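Local coordinates for protein NUDIX hydrolase (Alicyclobacillus acidocaldarius subsp. acidocaldarius, PDB 3QSJ) that probably hydrolyses phosphorus-containing anhydride bonds as a metal-dependent Nudix-family enzyme, and binds a calcium ion in the crystal, at residues A[35-47]-A[193-205]. Numbering follows the deposited sequence. Where two conformers were deposited one is given.
Sequences MRFLPGFVAFPGG and ELPAVRPTIAVLK. With CA (calcium ion), chain B.
Pro195 points its CB at one face of the Phe41 ring, 3.7 Å from the centroid and 13° off the normal, a CH-pi contact. Leu38 CB, from the type II turn 38–41, covers the opposite face toward the rim, and Val197 CG1 approaches Phe41 CE1 obliquely at 3.9 Å. An alanine in place of Phe41 would probably leave Pro195 CB and Leu38 CB without the ring that separates them, opening a gap beside Val197. Next to this sandwich, Val42 N donates a nearly straight hydrogen bond (2.9 Å, 167°) to Pro195 O. Beyond it a water accepts from Val197 N at 3.0 Å and pairs with Thr200 OG1 at 2.8 Å; its approach to Val42 O is unusually short and so doubtful. Farther along, the Phe44 ring, with CG anti to its carbonyl carbon (chi1 -53°), reaches the helix; CE2 meets Val203 CB at 3.7 Å, and Leu204 CD2 sits at the ring edge. The loop 193–197 and the start of helix 198–209 thus pack beside the Nudix-family domain's strand 42–48, whose Gly46 O joins Glu82 and Glu86 in binding calcium. Apolar contacts dominate; one direct bond meets the Val42 N-H, and a water links Val197 and Thr200.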
# COMPACT_ATOMS: atom_id res chain seq x y z
N MSE A 35 -6.96 18.08 -4.77
CA MSE A 35 -7.12 16.97 -5.70
C MSE A 35 -8.52 17.02 -6.28
O MSE A 35 -9.45 17.42 -5.57
CB MSE A 35 -6.95 15.63 -4.96
CG MSE A 35 -5.51 15.33 -4.55
SE MSE A 35 -4.31 15.45 -6.09
CE MSE A 35 -3.57 17.33 -5.85
N ARG A 36 -8.67 16.61 -7.54
CA ARG A 36 -10.00 16.59 -8.20
C ARG A 36 -10.80 15.36 -7.81
O ARG A 36 -12.04 15.41 -7.75
CB ARG A 36 -9.88 16.63 -9.72
CG ARG A 36 -9.27 17.91 -10.26
CD ARG A 36 -9.29 17.88 -11.78
NE ARG A 36 -8.69 16.64 -12.29
CZ ARG A 36 -7.37 16.49 -12.44
NH1 ARG A 36 -6.56 17.52 -12.25
NH2 ARG A 36 -6.88 15.33 -12.84
N PHE A 37 -10.11 14.26 -7.52
CA PHE A 37 -10.78 13.02 -7.16
C PHE A 37 -10.64 12.71 -5.67
O PHE A 37 -9.52 12.61 -5.16
CB PHE A 37 -10.33 11.85 -8.07
CG PHE A 37 -11.01 10.52 -7.80
CD1 PHE A 37 -12.36 10.34 -8.07
CD2 PHE A 37 -10.26 9.42 -7.38
CE1 PHE A 37 -12.97 9.10 -7.87
CE2 PHE A 37 -10.86 8.18 -7.17
CZ PHE A 37 -12.22 8.03 -7.39
N LEU A 38 -11.79 12.53 -4.99
CA LEU A 38 -11.80 12.21 -3.57
C LEU A 38 -10.89 13.11 -2.73
O LEU A 38 -10.16 12.59 -1.89
CB LEU A 38 -11.45 10.74 -3.31
CG LEU A 38 -12.29 9.70 -4.09
CD1 LEU A 38 -11.84 8.29 -3.71
CD2 LEU A 38 -13.79 9.95 -3.92
N PRO A 39 -11.00 14.46 -2.85
CA PRO A 39 -10.20 15.33 -1.95
C PRO A 39 -10.60 15.08 -0.51
O PRO A 39 -11.80 14.84 -0.23
CB PRO A 39 -10.57 16.76 -2.38
CG PRO A 39 -11.83 16.61 -3.15
CD PRO A 39 -11.87 15.25 -3.74
N GLY A 40 -9.59 15.08 0.37
CA GLY A 40 -9.76 14.95 1.82
C GLY A 40 -9.95 13.53 2.29
O GLY A 40 -10.07 13.30 3.49
N PHE A 41 -10.06 12.59 1.38
CA PHE A 41 -10.26 11.18 1.80
C PHE A 41 -8.98 10.60 2.45
O PHE A 41 -7.85 10.92 1.98
CB PHE A 41 -10.63 10.28 0.61
CG PHE A 41 -12.11 10.20 0.31
CD1 PHE A 41 -12.78 8.98 0.32
CD2 PHE A 41 -12.86 11.36 0.06
CE1 PHE A 41 -14.15 8.90 0.02
CE2 PHE A 41 -14.23 11.28 -0.23
CZ PHE A 41 -14.87 10.06 -0.22
N VAL A 42 -9.15 9.79 3.48
CA VAL A 42 -8.02 9.09 4.09
C VAL A 42 -7.98 7.73 3.40
O VAL A 42 -9.03 7.21 2.99
CB VAL A 42 -8.09 8.99 5.63
CG1 VAL A 42 -7.95 10.39 6.28
CG2 VAL A 42 -9.37 8.29 6.11
N ALA A 43 -6.78 7.17 3.24
CA ALA A 43 -6.59 5.88 2.62
C ALA A 43 -5.20 5.33 2.94
O ALA A 43 -4.40 5.91 3.67
CB ALA A 43 -6.74 6.02 1.09
N PHE A 44 -4.93 4.19 2.36
CA PHE A 44 -3.60 3.63 2.47
C PHE A 44 -2.90 3.95 1.14
O PHE A 44 -3.56 4.19 0.13
CB PHE A 44 -3.67 2.10 2.67
CG PHE A 44 -4.56 1.68 3.82
CD1 PHE A 44 -4.25 2.04 5.13
CD2 PHE A 44 -5.73 0.96 3.58
CE1 PHE A 44 -5.11 1.71 6.18
CE2 PHE A 44 -6.60 0.63 4.63
CZ PHE A 44 -6.29 1.02 5.92
N PRO A 45 -1.56 3.89 1.10
CA PRO A 45 -0.86 4.13 -0.17
C PRO A 45 -1.28 3.12 -1.22
O PRO A 45 -1.54 1.95 -0.90
CB PRO A 45 0.64 3.94 0.21
CG PRO A 45 0.68 4.27 1.69
CD PRO A 45 -0.62 3.63 2.21
N GLY A 46 -1.40 3.56 -2.46
CA GLY A 46 -1.83 2.64 -3.52
C GLY A 46 -2.09 3.35 -4.82
O GLY A 46 -1.89 4.56 -4.94
N GLY A 47 -2.54 2.61 -5.81
CA GLY A 47 -2.86 3.26 -7.07
C GLY A 47 -2.97 2.26 -8.19
O GLY A 47 -2.92 1.04 -7.97
N GLU A 193 -15.83 12.70 10.80
CA GLU A 193 -14.75 13.69 10.81
C GLU A 193 -13.95 13.63 9.50
O GLU A 193 -13.60 14.68 8.94
CB GLU A 193 -13.79 13.44 11.99
CG GLU A 193 -14.47 13.22 13.34
CD GLU A 193 -13.61 13.36 14.58
OE1 GLU A 193 -14.20 13.40 15.69
OE2 GLU A 193 -12.37 13.44 14.45
N LEU A 194 -13.65 12.41 9.03
CA LEU A 194 -12.85 12.16 7.81
C LEU A 194 -13.52 11.15 6.85
O LEU A 194 -14.03 10.12 7.31
CB LEU A 194 -11.44 11.65 8.16
CG LEU A 194 -10.57 12.54 9.07
CD1 LEU A 194 -9.54 11.74 9.75
CD2 LEU A 194 -9.94 13.70 8.28
N PRO A 195 -13.52 11.39 5.53
CA PRO A 195 -14.15 10.43 4.63
C PRO A 195 -13.19 9.30 4.26
O PRO A 195 -11.97 9.51 4.18
CB PRO A 195 -14.50 11.27 3.40
CG PRO A 195 -13.76 12.56 3.56
CD PRO A 195 -13.01 12.57 4.80
N ALA A 196 -13.75 8.11 4.01
CA ALA A 196 -12.95 6.96 3.55
C ALA A 196 -13.83 6.01 2.72
O ALA A 196 -15.03 5.94 2.98
CB ALA A 196 -12.31 6.22 4.74
N VAL A 197 -13.25 5.28 1.76
CA VAL A 197 -14.01 4.29 0.99
C VAL A 197 -14.27 3.05 1.85
O VAL A 197 -13.54 2.82 2.80
CB VAL A 197 -13.39 3.98 -0.40
CG1 VAL A 197 -13.26 5.26 -1.22
CG2 VAL A 197 -12.02 3.28 -0.27
N ARG A 198 -15.35 2.30 1.56
CA ARG A 198 -15.71 1.10 2.34
C ARG A 198 -14.57 0.11 2.61
O ARG A 198 -14.39 -0.27 3.77
CB ARG A 198 -16.97 0.44 1.77
CG ARG A 198 -18.24 1.27 2.05
CD ARG A 198 -19.50 0.47 1.77
NE ARG A 198 -19.59 0.14 0.35
CZ ARG A 198 -19.97 -1.04 -0.13
NH1 ARG A 198 -20.01 -1.25 -1.44
NH2 ARG A 198 -20.32 -2.02 0.70
N PRO A 199 -13.73 -0.27 1.60
CA PRO A 199 -12.61 -1.18 1.88
C PRO A 199 -11.64 -0.68 2.95
O PRO A 199 -11.16 -1.47 3.79
CB PRO A 199 -11.92 -1.27 0.51
CG PRO A 199 -12.98 -1.03 -0.46
CD PRO A 199 -13.81 0.04 0.16
N THR A 200 -11.41 0.66 2.98
CA THR A 200 -10.53 1.27 4.01
C THR A 200 -11.05 1.01 5.41
O THR A 200 -10.29 0.58 6.28
CB THR A 200 -10.35 2.78 3.72
OG1 THR A 200 -9.71 2.91 2.48
CG2 THR A 200 -9.49 3.48 4.80
N ILE A 201 -12.36 1.24 5.61
CA ILE A 201 -13.01 1.03 6.90
C ILE A 201 -12.88 -0.47 7.28
O ILE A 201 -12.55 -0.80 8.41
CB ILE A 201 -14.47 1.51 6.84
CG1 ILE A 201 -14.53 3.01 6.49
CG2 ILE A 201 -15.22 1.21 8.15
CD1 ILE A 201 -16.02 3.61 6.18
N ALA A 202 -13.17 -1.35 6.33
CA ALA A 202 -13.19 -2.80 6.59
C ALA A 202 -11.76 -3.28 6.96
O ALA A 202 -11.62 -4.09 7.87
CB ALA A 202 -13.77 -3.53 5.38
N VAL A 203 -10.70 -2.67 6.39
CA VAL A 203 -9.33 -3.03 6.81
C VAL A 203 -9.08 -2.56 8.24
O VAL A 203 -8.56 -3.31 9.05
CB VAL A 203 -8.24 -2.45 5.86
CG1 VAL A 203 -6.80 -2.64 6.45
CG2 VAL A 203 -8.33 -3.09 4.47
N LEU A 204 -9.46 -1.30 8.56
CA LEU A 204 -9.27 -0.78 9.92
C LEU A 204 -9.98 -1.60 10.97
O LEU A 204 -9.38 -1.92 12.00
CB LEU A 204 -9.66 0.68 10.00
CG LEU A 204 -8.88 1.61 9.08
CD1 LEU A 204 -9.62 2.93 8.98
CD2 LEU A 204 -7.39 1.82 9.58
N LYS A 205 -11.22 -2.03 10.70
CA LYS A 205 -11.97 -2.87 11.64
C LYS A 205 -11.25 -4.22 11.83
O LYS A 205 -11.19 -4.73 12.96
CB LYS A 205 -13.40 -3.16 11.16
CG LYS A 205 -14.33 -1.97 11.14
CD LYS A 205 -15.71 -2.41 10.60
CE LYS A 205 -16.69 -1.27 10.55
NZ LYS A 205 -17.75 -1.51 9.54
CA CA B . -0.78 6.55 -5.41
O HOH W 1 -10.26 5.48 1.60
O HOH W 2 -6.71 2.65 0.81
O HOH W 3 -1.73 7.03 -7.48
O HOH W 4 1.42 7.49 -6.04